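Local coordinates for protein toxin PAU_02230 (Photorhabdus asymbiotica subsp. asymbiotica ATCC 43949, PDB 6HV6) that acts as a bacterial toxin, PaTox, and in the region modelled here joins a helical end to a part built round an antiparallel sheet, at residues 123-128 and 134-139; 108-113 and 149-154. The protein carries 1 engineered substitution. All blocks are in the same frame, centred on the assembly; numbering follows the deposited sequence.

From the N terminus, the chain passes through helix 101-115, crosses a loop that holds 123-128, forms helix 130-138 and then enters the long helix 144-176. Contact 1 closes a short loop of this path, with five residues between its segments, and sets residues 123-128 against helix 130-138, which directly follows. Contact 2 closes a wider one, bringing helix 101-115 against helix 144-176, and contact 1 is nested inside it. Their centres lie about 12 Å apart. They touch, for instance through a probable hydrogen bond between Asn-126 and Lys-153, so the contacts tie three successive helices and one loop together, with helix 80-93 packed against them.

Contact 1 of 2, residues 123-128 and 134-139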
loop_
_atom_site.group_PDB
_atom_site.type_symbol
_atom_site.label_atom_id
_atom_site.label_comp_id
_atom_site.label_asym_id
_atom_site.label_seq_id
_atom_site.Cartn_x
_atom_site.Cartn_y
_atom_site.Cartn_z
ATOM N N ASP A 123 -18.877 -5.053 -28.985
ATOM C CA ASP A 123 -19.891 -5.649 -28.126
ATOM C C ASP A 123 -19.776 -7.164 -28.085
ATOM O O ASP A 123 -20.222 -7.792 -27.120
ATOM C CB ASP A 123 -21.284 -5.275 -28.614
ATOM C CG ASP A 123 -21.690 -3.861 -28.227
ATOM O OD1 ASP A 123 -21.095 -3.274 -27.298
ATOM O OD2 ASP A 123 -22.625 -3.357 -28.853
ATOM N N ASN A 124 -19.218 -7.770 -29.131
ATOM C CA ASN A 124 -19.090 -9.222 -29.138
ATOM C C ASN A 124 -18.220 -9.723 -27.994
ATOM O O ASN A 124 -18.321 -10.897 -27.621
ATOM C CB ASN A 124 -18.508 -9.691 -30.470
ATOM C CG ASN A 124 -17.019 -9.421 -30.572
ATOM O OD1 ASN A 124 -16.597 -8.297 -30.825
ATOM N ND2 ASN A 124 -16.213 -10.456 -30.353
ATOM N N PHE A 125 -17.365 -8.865 -27.427
ATOM C CA PHE A 125 -16.558 -9.276 -26.289
ATOM C C PHE A 125 -17.352 -9.271 -24.991
ATOM O O PHE A 125 -16.933 -9.912 -24.024
ATOM C CB PHE A 125 -15.330 -8.359 -26.132
ATOM C CG PHE A 125 -14.343 -8.476 -27.256
ATOM C CD1 PHE A 125 -13.985 -9.711 -27.753
ATOM C CD2 PHE A 125 -13.773 -7.349 -27.816
ATOM C CE1 PHE A 125 -13.068 -9.834 -28.785
ATOM C CE2 PHE A 125 -12.869 -7.466 -28.855
ATOM C CZ PHE A 125 -12.523 -8.707 -29.344
ATOM N N ASN A 126 -18.489 -8.570 -24.946
ATOM C CA ASN A 126 -19.224 -8.484 -23.689
ATOM C C ASN A 126 -19.727 -9.845 -23.208
ATOM O O ASN A 126 -19.848 -10.069 -22.000
ATOM C CB ASN A 126 -20.397 -7.522 -23.838
ATOM C CG ASN A 126 -19.947 -6.094 -23.945
ATOM O OD1 ASN A 126 -18.855 -5.739 -23.478
ATOM N ND2 ASN A 126 -20.783 -5.259 -24.517
ATOM N N GLY A 127 -20.046 -10.749 -24.107
ATOM C CA GLY A 127 -20.551 -12.001 -23.572
ATOM C C GLY A 127 -19.507 -12.983 -23.073
ATOM O O GLY A 127 -19.871 -14.039 -22.545
ATOM N N LEU A 128 -18.223 -12.664 -23.203
ATOM C CA LEU A 128 -17.152 -13.628 -23.007
ATOM C C LEU A 128 -16.736 -13.706 -21.542
ATOM O O LEU A 128 -16.794 -12.724 -20.800
ATOM C CB LEU A 128 -15.945 -13.261 -23.869
ATOM C CG LEU A 128 -16.205 -13.199 -25.377
ATOM C CD1 LEU A 128 -14.912 -12.960 -26.150
ATOM C CD2 LEU A 128 -16.885 -14.476 -25.854
ATOM N N ILE A 134 -9.067 -12.909 -21.782
ATOM C CA ILE A 134 -7.614 -12.965 -21.661
ATOM C C ILE A 134 -7.014 -13.729 -22.838
ATOM O O ILE A 134 -6.026 -13.293 -23.431
ATOM C CB ILE A 134 -7.218 -13.598 -20.311
ATOM C CG1 ILE A 134 -7.654 -12.716 -19.132
ATOM C CG2 ILE A 134 -5.725 -13.817 -20.251
ATOM C CD1 ILE A 134 -7.457 -13.419 -17.793
ATOM N N GLU A 135 -7.609 -14.873 -23.207
ATOM C CA GLU A 135 -7.125 -15.614 -24.371
ATOM C C GLU A 135 -7.122 -14.746 -25.623
ATOM O O GLU A 135 -6.178 -14.798 -26.417
ATOM C CB GLU A 135 -7.986 -16.852 -24.627
ATOM C CG GLU A 135 -7.758 -17.995 -23.703
ATOM C CD GLU A 135 -8.617 -19.196 -24.081
ATOM O OE1 GLU A 135 -9.194 -19.188 -25.193
ATOM O OE2 GLU A 135 -8.718 -20.132 -23.260
ATOM N N ARG A 136 -8.188 -13.974 -25.841
ATOM C CA ARG A 136 -8.234 -13.104 -27.014
ATOM C C ARG A 136 -7.190 -11.995 -26.910
ATOM O O ARG A 136 -6.534 -11.654 -27.901
ATOM C CB ARG A 136 -9.637 -12.510 -27.174
ATOM C CG ARG A 136 -10.734 -13.571 -27.305
ATOM C CD ARG A 136 -10.542 -14.403 -28.579
ATOM N NE ARG A 136 -10.839 -13.574 -29.740
ATOM C CZ ARG A 136 -10.007 -13.369 -30.756
ATOM N NH1 ARG A 136 -8.827 -13.964 -30.777
ATOM N NH2 ARG A 136 -10.370 -12.577 -31.759
ATOM N N TYR A 137 -6.995 -11.454 -25.714
ATOM C CA TYR A 137 -5.994 -10.403 -25.541
ATOM C C TYR A 137 -4.617 -10.906 -25.945
ATOM O O TYR A 137 -3.878 -10.230 -26.670
ATOM C CB TYR A 137 -5.984 -9.937 -24.089
ATOM C CG TYR A 137 -5.005 -8.819 -23.778
ATOM C CD1 TYR A 137 -3.633 -9.063 -23.654
ATOM C CD2 TYR A 137 -5.463 -7.526 -23.565
ATOM C CE1 TYR A 137 -2.747 -8.026 -23.341
ATOM C CE2 TYR A 137 -4.594 -6.499 -23.264
ATOM C CZ TYR A 137 -3.244 -6.744 -23.154
ATOM O OH TYR A 137 -2.402 -5.685 -22.846
ATOM N N ILE A 138 -4.247 -12.100 -25.472
ATOM C CA ILE A 138 -2.902 -12.588 -25.733
ATOM C C ILE A 138 -2.763 -13.192 -27.119
ATOM O O ILE A 138 -1.638 -13.471 -27.541
ATOM C CB ILE A 138 -2.461 -13.598 -24.655
ATOM C CG1 ILE A 138 -3.293 -14.869 -24.692
ATOM C CG2 ILE A 138 -2.577 -12.971 -23.271
ATOM C CD1 ILE A 138 -2.895 -15.849 -23.606
ATOM N N SER A 139 -3.864 -13.382 -27.844
ATOM C CA SER A 139 -3.783 -13.983 -29.170
ATOM C C SER A 139 -3.198 -12.980 -30.160
ATOM O O SER A 139 -3.454 -11.779 -30.057
ATOM C CB SER A 139 -5.165 -14.427 -29.651
ATOM O OG SER A 139 -5.121 -14.878 -31.001
#
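Arg-136 has the most surface buried of any residue here, about half of the total, and meets the loop through CG and NE of its side chain, not through a charge pairing across the segments. The aliphatic part meets Leu-128, whose CD1 lies 4.4 Å from CG of Arg-136, while further along the chain NE comes to 4.5 Å from CE1 of Phe-125. NE approaches the phenyl ring at its edge, near the ring plane and not over a face, so the pair does not have the geometry of a cation-pi stack. In Arg-136, chi1 (-58°) sets CG beside Leu-128, and bends of the same sense at chi2 (-64°) and chi3 (-70°) then curl the chain to bring NE to the ring.

The partner surface is prepared by the loop itself. A type I beta turn runs from Phe-125 to Leu-128, closed by the backbone hydrogen bond from Leu-128 N to Phe-125 O at 3.1 Å, and it folds the two side chains together: CD1 of Leu-128 sits in the plane of the Phe-125 ring, 3.7 Å from ring atom CD1. Over one face of that ring, OD1 of Asn-124 stands 4.1 Å above the plane of Phe-125. Phe-125 is buried, and its side chain also packs on Thr-146, Leu-150 and Lys-153 of helix 144-176.

The charged end of Arg-136 is engaged elsewhere. NH1 forms a salt bridge with Asp-141 OD1, an oxygen that also bonds Ser-139 OG, and that hydroxyl lies at the edge of the guanidinium, in its plane. With no hydrogen bond across the segments and just 91 Å² buried, the chemistry implies a light van der Waals contact: the arginine probably owes the setting of its head to Asp-141, and touches the loop with CG and NE.

Contact 2 of 2, residues 108-113 and 149-154; sequences QAYKTG and VLAGKM
Gly-113 and Val-149 bring two helices to within 4.4 Å, CA to CA, and their meeting is a backbone one first. The carbonyl oxygen of Gly-113 faces the CA-H of Val-149 in a weak CH...O contact, with Gly-113 O 3.5 Å from Val-149 CA and 137° at the hydrogen. Van der Waals packing adds to it. CG2 of Val-149, the branch anti to its own carbonyl carbon, lies 3.4 Å from Gly-113 O and 3.6 Å from Gly-113 CA, so the methyl rests alongside a stretch of bare main chain.

Small residues at a close helix-helix approach are a familiar device, and here they join helix 101-115 to the long helix 144-176 in the helical end of the toxin fragment. Ala-151, two residues on from Val-149, takes the second group of contacts. CG of Tyr-110 is anti to the backbone N (chi1 -178°), which swings the phenol across to the partner helix: OH comes 3.3 Å from CB of Ala-151, and CZ 4.0 Å from the same carbon. The methyl meets the ring obliquely.

Polar and aromatic partners from outside hold this buried phenol. Its OH is hydrogen-bonded to Tyr-137 OH of helix 130-138, and its ring stacks with Tyr-93.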
loop_
_atom_site.group_PDB
_atom_site.type_symbol
_atom_site.label_atom_id
_atom_site.label_comp_id
_atom_site.label_asym_id
_atom_site.label_seq_id
_atom_site.Cartn_x
_atom_site.Cartn_y
_atom_site.Cartn_z
ATOM N N GLN A 108 -0.483 4.235 -29.058
ATOM C CA GLN A 108 -1.597 5.169 -29.196
ATOM C C GLN A 108 -2.907 4.429 -29.444
ATOM O O GLN A 108 -3.938 4.755 -28.846
ATOM C CB GLN A 108 -1.324 6.166 -30.319
ATOM C CG GLN A 108 -2.349 7.289 -30.379
ATOM C CD GLN A 108 -1.866 8.489 -31.177
ATOM O OE1 GLN A 108 -0.966 8.371 -32.009
ATOM N NE2 GLN A 108 -2.459 9.656 -30.919
ATOM N N ALA A 109 -2.886 3.430 -30.326
ATOM C CA ALA A 109 -4.101 2.678 -30.626
ATOM C C ALA A 109 -4.591 1.900 -29.410
ATOM O O ALA A 109 -5.795 1.862 -29.129
ATOM C CB ALA A 109 -3.848 1.732 -31.799
ATOM N N TYR A 110 -3.677 1.257 -28.689
ATOM C CA TYR A 110 -4.065 0.526 -27.485
ATOM C C TYR A 110 -4.749 1.454 -26.486
ATOM O O TYR A 110 -5.827 1.145 -25.967
ATOM C CB TYR A 110 -2.820 -0.117 -26.878
ATOM C CG TYR A 110 -3.016 -0.975 -25.645
ATOM C CD1 TYR A 110 -2.983 -0.412 -24.372
ATOM C CD2 TYR A 110 -3.161 -2.367 -25.753
ATOM C CE1 TYR A 110 -3.127 -1.193 -23.243
ATOM C CE2 TYR A 110 -3.302 -3.157 -24.629
ATOM C CZ TYR A 110 -3.280 -2.568 -23.373
ATOM O OH TYR A 110 -3.418 -3.357 -22.246
ATOM N N LYS A 111 -4.147 2.617 -26.231
ATOM C CA LYS A 111 -4.728 3.551 -25.274
ATOM C C LYS A 111 -6.092 4.037 -25.744
ATOM O O LYS A 111 -7.026 4.167 -24.945
ATOM C CB LYS A 111 -3.771 4.726 -25.076
ATOM C CG LYS A 111 -4.175 5.704 -24.011
ATOM C CD LYS A 111 -3.075 6.740 -23.819
ATOM C CE LYS A 111 -3.404 7.661 -22.664
ATOM N NZ LYS A 111 -3.840 6.925 -21.444
ATOM N N THR A 112 -6.226 4.314 -27.039
ATOM C CA THR A 112 -7.518 4.725 -27.579
ATOM C C THR A 112 -8.582 3.656 -27.341
ATOM O O THR A 112 -9.685 3.954 -26.867
ATOM C CB THR A 112 -7.373 5.035 -29.069
ATOM O OG1 THR A 112 -6.456 6.130 -29.237
ATOM C CG2 THR A 112 -8.718 5.410 -29.663
ATOM N N GLY A 113 -8.257 2.397 -27.636
ATOM C CA GLY A 113 -9.205 1.327 -27.360
ATOM C C GLY A 113 -9.507 1.176 -25.875
ATOM O O GLY A 113 -10.660 1.002 -25.474
ATOM N N VAL A 149 -9.114 -2.275 -25.863
ATOM C CA VAL A 149 -10.521 -2.463 -25.514
ATOM C C VAL A 149 -10.675 -3.598 -24.505
ATOM O O VAL A 149 -11.390 -3.472 -23.507
ATOM C CB VAL A 149 -11.352 -2.736 -26.785
ATOM C CG1 VAL A 149 -12.728 -3.280 -26.414
ATOM C CG2 VAL A 149 -11.491 -1.465 -27.629
ATOM N N LEU A 150 -10.007 -4.728 -24.762
ATOM C CA LEU A 150 -10.114 -5.880 -23.874
ATOM C C LEU A 150 -9.572 -5.554 -22.495
ATOM O O LEU A 150 -10.174 -5.924 -21.483
ATOM C CB LEU A 150 -9.363 -7.083 -24.470
ATOM C CG LEU A 150 -10.094 -7.769 -25.621
ATOM C CD1 LEU A 150 -9.142 -8.662 -26.446
ATOM C CD2 LEU A 150 -11.292 -8.584 -25.092
ATOM N N ALA A 151 -8.425 -4.874 -22.436
ATOM C CA ALA A 151 -7.915 -4.406 -21.155
ATOM C C ALA A 151 -8.931 -3.509 -20.460
ATOM O O ALA A 151 -9.135 -3.612 -19.246
ATOM C CB ALA A 151 -6.603 -3.660 -21.359
ATOM N N GLY A 152 -9.586 -2.624 -21.215
ATOM C CA GLY A 152 -10.623 -1.797 -20.620
ATOM C C GLY A 152 -11.757 -2.624 -20.043
ATOM O O GLY A 152 -12.183 -2.407 -18.906
ATOM N N LYS A 153 -12.241 -3.605 -20.812
ATOM C CA LYS A 153 -13.370 -4.421 -20.364
ATOM C C LYS A 153 -13.005 -5.314 -19.184
ATOM O O LYS A 153 -13.878 -5.647 -18.370
ATOM C CB LYS A 153 -13.895 -5.276 -21.528
ATOM C CG LYS A 153 -14.630 -4.465 -22.622
ATOM C CD LYS A 153 -15.180 -5.387 -23.744
ATOM C CE LYS A 153 -15.921 -4.565 -24.799
ATOM N NZ LYS A 153 -17.134 -3.858 -24.272
ATOM N N MET A 154 -11.740 -5.722 -19.080
ATOM C CA MET A 154 -11.255 -6.564 -17.991
ATOM C C MET A 154 -10.788 -5.783 -16.769
ATOM O O MET A 154 -10.400 -6.404 -15.772
ATOM C CB MET A 154 -10.093 -7.430 -18.477
ATOM C CG MET A 154 -10.534 -8.565 -19.416
ATOM S SD MET A 154 -9.115 -9.596 -19.817
ATOM C CE MET A 154 -8.362 -8.707 -21.166
#